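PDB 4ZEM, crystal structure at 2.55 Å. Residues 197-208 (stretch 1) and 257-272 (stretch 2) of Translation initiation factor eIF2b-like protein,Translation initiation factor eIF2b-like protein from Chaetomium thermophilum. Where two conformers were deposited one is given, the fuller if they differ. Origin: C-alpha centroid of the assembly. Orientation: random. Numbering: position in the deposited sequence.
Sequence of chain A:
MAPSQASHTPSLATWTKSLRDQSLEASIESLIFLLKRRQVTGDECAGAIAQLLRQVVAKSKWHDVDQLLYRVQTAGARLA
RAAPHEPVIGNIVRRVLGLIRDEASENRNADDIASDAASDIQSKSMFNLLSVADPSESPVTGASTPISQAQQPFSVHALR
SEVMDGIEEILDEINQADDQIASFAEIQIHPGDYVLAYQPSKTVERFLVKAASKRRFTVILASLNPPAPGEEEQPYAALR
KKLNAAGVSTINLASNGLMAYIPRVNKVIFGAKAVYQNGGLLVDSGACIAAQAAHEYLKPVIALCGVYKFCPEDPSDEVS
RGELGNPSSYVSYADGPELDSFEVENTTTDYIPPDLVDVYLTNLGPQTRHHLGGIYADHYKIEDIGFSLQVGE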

# COMPACT_ATOMS: atom_id res chain seq x y z
N ALA A 197 -4.73 11.77 16.87
CA ALA A 197 -4.03 11.36 15.65
C ALA A 197 -2.54 11.41 15.89
O ALA A 197 -1.97 12.49 16.05
CB ALA A 197 -4.41 12.24 14.48
N TYR A 198 -1.90 10.25 15.88
CA TYR A 198 -0.48 10.20 16.20
C TYR A 198 0.30 10.28 14.90
O TYR A 198 0.16 9.41 14.04
CB TYR A 198 -0.13 8.94 16.98
CG TYR A 198 1.34 8.82 17.29
CD1 TYR A 198 1.85 9.32 18.48
CD2 TYR A 198 2.23 8.23 16.39
CE1 TYR A 198 3.19 9.25 18.78
CE2 TYR A 198 3.58 8.15 16.68
CZ TYR A 198 4.06 8.66 17.88
OH TYR A 198 5.39 8.59 18.20
N GLN A 199 1.11 11.33 14.76
CA GLN A 199 1.89 11.61 13.55
C GLN A 199 1.14 11.31 12.25
O GLN A 199 1.56 10.44 11.49
CB GLN A 199 3.20 10.81 13.56
CG GLN A 199 4.11 11.11 14.73
CD GLN A 199 5.56 10.89 14.38
OE1 GLN A 199 5.91 10.71 13.21
NE2 GLN A 199 6.43 10.91 15.38
N PRO A 200 0.03 12.02 12.00
CA PRO A 200 -0.81 11.72 10.84
C PRO A 200 -0.08 11.80 9.49
O PRO A 200 0.62 12.77 9.20
CB PRO A 200 -1.91 12.79 10.92
CG PRO A 200 -1.35 13.87 11.76
CD PRO A 200 -0.47 13.18 12.76
N SER A 201 -0.28 10.77 8.68
CA SER A 201 0.20 10.72 7.30
C SER A 201 -0.84 11.33 6.36
O SER A 201 -1.88 11.80 6.82
CB SER A 201 0.49 9.28 6.89
OG SER A 201 -0.66 8.46 7.11
N LYS A 202 -0.57 11.31 5.05
CA LYS A 202 -1.54 11.82 4.08
C LYS A 202 -2.88 11.09 4.13
O LYS A 202 -3.92 11.72 3.97
CB LYS A 202 -0.98 11.73 2.66
CG LYS A 202 -0.19 12.95 2.24
CD LYS A 202 -1.15 14.13 2.14
CE LYS A 202 -0.43 15.43 1.81
NZ LYS A 202 -1.41 16.51 1.52
N THR A 203 -2.83 9.79 4.34
CA THR A 203 -4.04 8.99 4.42
C THR A 203 -4.91 9.43 5.60
O THR A 203 -6.12 9.57 5.46
CB THR A 203 -3.71 7.49 4.56
OG1 THR A 203 -2.99 7.07 3.40
CG2 THR A 203 -4.99 6.67 4.68
N VAL A 204 -4.27 9.68 6.74
CA VAL A 204 -4.99 10.15 7.92
C VAL A 204 -5.52 11.56 7.70
O VAL A 204 -6.65 11.88 8.09
CB VAL A 204 -4.08 10.13 9.18
CG1 VAL A 204 -4.85 10.65 10.39
CG2 VAL A 204 -3.57 8.73 9.44
N GLU A 205 -4.72 12.40 7.05
CA GLU A 205 -5.15 13.77 6.77
C GLU A 205 -6.40 13.78 5.90
O GLU A 205 -7.35 14.50 6.19
CB GLU A 205 -4.02 14.56 6.09
CG GLU A 205 -2.80 14.81 6.99
CD GLU A 205 -1.74 15.68 6.33
OE1 GLU A 205 -2.04 16.32 5.30
OE2 GLU A 205 -0.59 15.70 6.83
N ARG A 206 -6.41 12.96 4.85
CA ARG A 206 -7.57 12.91 3.96
C ARG A 206 -8.78 12.35 4.69
O ARG A 206 -9.92 12.76 4.43
CB ARG A 206 -7.25 12.08 2.71
CG ARG A 206 -6.16 12.68 1.83
CD ARG A 206 -6.20 12.11 0.42
NE ARG A 206 -5.12 12.62 -0.43
CZ ARG A 206 -4.07 11.91 -0.82
NH1 ARG A 206 -3.14 12.46 -1.59
NH2 ARG A 206 -3.95 10.64 -0.46
N PHE A 207 -8.54 11.43 5.62
CA PHE A 207 -9.59 10.86 6.45
C PHE A 207 -10.20 11.91 7.39
O PHE A 207 -11.42 12.04 7.48
CB PHE A 207 -9.00 9.70 7.24
CG PHE A 207 -9.99 8.98 8.11
CD1 PHE A 207 -10.76 7.95 7.60
CD2 PHE A 207 -10.11 9.30 9.45
CE1 PHE A 207 -11.65 7.27 8.40
CE2 PHE A 207 -11.00 8.61 10.26
CZ PHE A 207 -11.78 7.60 9.74
N LEU A 208 -9.35 12.67 8.08
CA LEU A 208 -9.82 13.68 9.01
C LEU A 208 -10.55 14.82 8.30
O LEU A 208 -11.61 15.27 8.75
CB LEU A 208 -8.66 14.25 9.82
CG LEU A 208 -8.00 13.25 10.77
CD1 LEU A 208 -6.77 13.88 11.42
CD2 LEU A 208 -8.99 12.73 11.81
N GLY A 257 3.15 15.04 28.09
CA GLY A 257 1.75 14.80 28.39
C GLY A 257 0.93 13.74 27.68
O GLY A 257 -0.20 13.48 28.08
N LEU A 258 1.45 13.16 26.61
CA LEU A 258 0.66 12.19 25.85
C LEU A 258 -0.00 11.16 26.76
O LEU A 258 -1.19 10.88 26.63
CB LEU A 258 1.51 11.46 24.82
CG LEU A 258 0.70 10.48 23.97
CD1 LEU A 258 -0.55 11.17 23.42
CD2 LEU A 258 1.53 9.90 22.83
N MET A 259 0.76 10.64 27.72
CA MET A 259 0.27 9.57 28.57
C MET A 259 -0.80 10.08 29.52
O MET A 259 -1.78 9.38 29.80
CB MET A 259 1.44 8.98 29.37
CG MET A 259 1.32 7.51 29.66
SD MET A 259 1.34 6.56 28.13
CE MET A 259 2.78 7.25 27.32
N ALA A 260 -0.62 11.30 29.99
CA ALA A 260 -1.59 11.94 30.87
C ALA A 260 -2.91 12.26 30.15
O ALA A 260 -3.98 12.20 30.76
CB ALA A 260 -1.00 13.20 31.48
N TYR A 261 -2.83 12.59 28.87
CA TYR A 261 -4.00 13.11 28.16
C TYR A 261 -4.85 12.07 27.42
O TYR A 261 -6.01 12.33 27.13
CB TYR A 261 -3.53 14.16 27.14
CG TYR A 261 -4.65 14.89 26.43
CD1 TYR A 261 -5.21 16.03 26.99
CD2 TYR A 261 -5.15 14.43 25.22
CE1 TYR A 261 -6.24 16.70 26.36
CE2 TYR A 261 -6.19 15.09 24.59
CZ TYR A 261 -6.72 16.23 25.17
OH TYR A 261 -7.74 16.91 24.56
N ILE A 262 -4.31 10.86 27.21
CA ILE A 262 -5.07 9.81 26.51
C ILE A 262 -6.44 9.45 27.12
O ILE A 262 -7.39 9.23 26.37
CB ILE A 262 -4.21 8.53 26.36
CG1 ILE A 262 -3.04 8.82 25.42
CG2 ILE A 262 -5.04 7.38 25.82
CD1 ILE A 262 -2.69 7.70 24.45
N PRO A 263 -6.56 9.43 28.46
CA PRO A 263 -7.90 9.15 29.02
C PRO A 263 -9.01 10.08 28.53
O PRO A 263 -10.15 9.65 28.43
CB PRO A 263 -7.67 9.32 30.51
CG PRO A 263 -6.27 8.88 30.66
CD PRO A 263 -5.55 9.46 29.52
N ARG A 264 -8.68 11.34 28.28
CA ARG A 264 -9.62 12.28 27.68
C ARG A 264 -10.18 11.82 26.32
O ARG A 264 -11.38 11.96 26.07
CB ARG A 264 -8.99 13.67 27.57
CG ARG A 264 -9.90 14.71 26.92
CD ARG A 264 -11.22 14.84 27.70
NE ARG A 264 -12.07 15.95 27.24
CZ ARG A 264 -13.12 15.80 26.43
NH1 ARG A 264 -13.84 16.87 26.08
NH2 ARG A 264 -13.44 14.61 25.95
N VAL A 265 -9.31 11.36 25.42
CA VAL A 265 -9.68 11.13 24.01
C VAL A 265 -10.68 9.98 23.84
O VAL A 265 -10.80 9.11 24.70
CB VAL A 265 -8.45 10.85 23.12
CG1 VAL A 265 -7.29 11.76 23.50
CG2 VAL A 265 -8.03 9.38 23.19
N ASN A 266 -11.47 10.04 22.77
CA ASN A 266 -12.42 8.97 22.44
C ASN A 266 -11.79 7.81 21.68
O ASN A 266 -12.15 6.65 21.89
CB ASN A 266 -13.58 9.55 21.65
CG ASN A 266 -14.44 10.46 22.49
OD1 ASN A 266 -14.45 11.68 22.29
ND2 ASN A 266 -15.18 9.88 23.43
N LYS A 267 -10.89 8.12 20.76
CA LYS A 267 -10.25 7.11 19.93
C LYS A 267 -8.90 7.58 19.43
O LYS A 267 -8.63 8.78 19.36
CB LYS A 267 -11.14 6.73 18.74
CG LYS A 267 -11.58 7.90 17.89
CD LYS A 267 -12.88 7.58 17.17
CE LYS A 267 -13.97 7.19 18.15
NZ LYS A 267 -15.26 6.93 17.46
N VAL A 268 -8.05 6.61 19.08
CA VAL A 268 -6.72 6.86 18.55
C VAL A 268 -6.62 6.30 17.14
O VAL A 268 -7.00 5.15 16.89
CB VAL A 268 -5.62 6.22 19.42
CG1 VAL A 268 -4.26 6.49 18.81
CG2 VAL A 268 -5.69 6.74 20.86
N ILE A 269 -6.10 7.10 16.22
CA ILE A 269 -5.99 6.73 14.82
C ILE A 269 -4.53 6.77 14.36
O ILE A 269 -3.82 7.73 14.62
CB ILE A 269 -6.86 7.64 13.93
CG1 ILE A 269 -8.33 7.46 14.29
CG2 ILE A 269 -6.66 7.33 12.46
CD1 ILE A 269 -9.28 8.29 13.46
N PHE A 270 -4.10 5.71 13.66
CA PHE A 270 -2.75 5.65 13.09
C PHE A 270 -2.78 5.33 11.61
O PHE A 270 -3.65 4.61 11.12
CB PHE A 270 -1.91 4.52 13.73
CG PHE A 270 -1.68 4.65 15.20
CD1 PHE A 270 -2.41 3.88 16.09
CD2 PHE A 270 -0.69 5.48 15.69
CE1 PHE A 270 -2.18 3.97 17.44
CE2 PHE A 270 -0.46 5.57 17.04
CZ PHE A 270 -1.21 4.82 17.92
N GLY A 271 -1.79 5.84 10.89
CA GLY A 271 -1.56 5.38 9.54
C GLY A 271 -0.63 4.18 9.67
O GLY A 271 0.35 4.23 10.41
N ALA A 272 -0.92 3.11 8.95
CA ALA A 272 -0.03 1.97 8.96
C ALA A 272 0.83 2.01 7.71
O ALA A 272 0.31 2.22 6.61
CB ALA A 272 -0.81 0.67 9.03
O HOH W 1 -2.38 9.59 12.76
O HOH W 2 -0.16 8.15 10.59

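Where two parallel strands part company, water can take over the pairing that the backbones give up, and this contact is a compact example. Ala-197 and Ile-269 form the one beta bridge between the stretches, with their CA atoms 5.1 Å apart, and the direct bond beside it is already weak: Tyr-198 N donates to Ile-269 O over 3.4 Å, though at a nearly straight 164°. Two waters sit in the widening gap, the first sharing Ile-269 O with that direct bond. This water donates both to Tyr-198 O, at 2.8 Å from the water oxygen, and to Ile-269 O, at 3.0 Å, joining two carbonyls that could not bond to each other. The second accepts from Gly-271 N, its oxygen 2.8 Å from that nitrogen, and donates to Gln-199 O at 3.0 Å; a weak bond from Ser-201 N, 3.2 Å from the same oxygen, completes its links to the turn before the helix.

Ser-201 occupies the N-cap position of that helix, whose axis runs at 135° to the strand of Ile-269 and comes within 7.9 Å of it. Gly-271 CA lies 4.0 Å from Ser-201 OG, and a CB placed ideally on Gly-271 would fall only 2.5 Å from Ser-201 OG, a clash. Val-204 CG2 also packs on this bare backbone, 3.7 Å from Gly-271 N.

Apolar packing does the rest. Ile-269 reaches the helix through CG2, 4.3 Å from Val-204 CG1, and through CD1, 3.6 Å from Phe-207 CE2. Phe-270 points away at its CA-to-CB bond, yet its ring swings back until CE2 is 3.4 Å from Tyr-198 CB. The two aromatic rings meet obliquely, their planes at 58°, while Tyr-198 CD1 extends the apolar contact to Leu-258 CD2 at 4.4 Å.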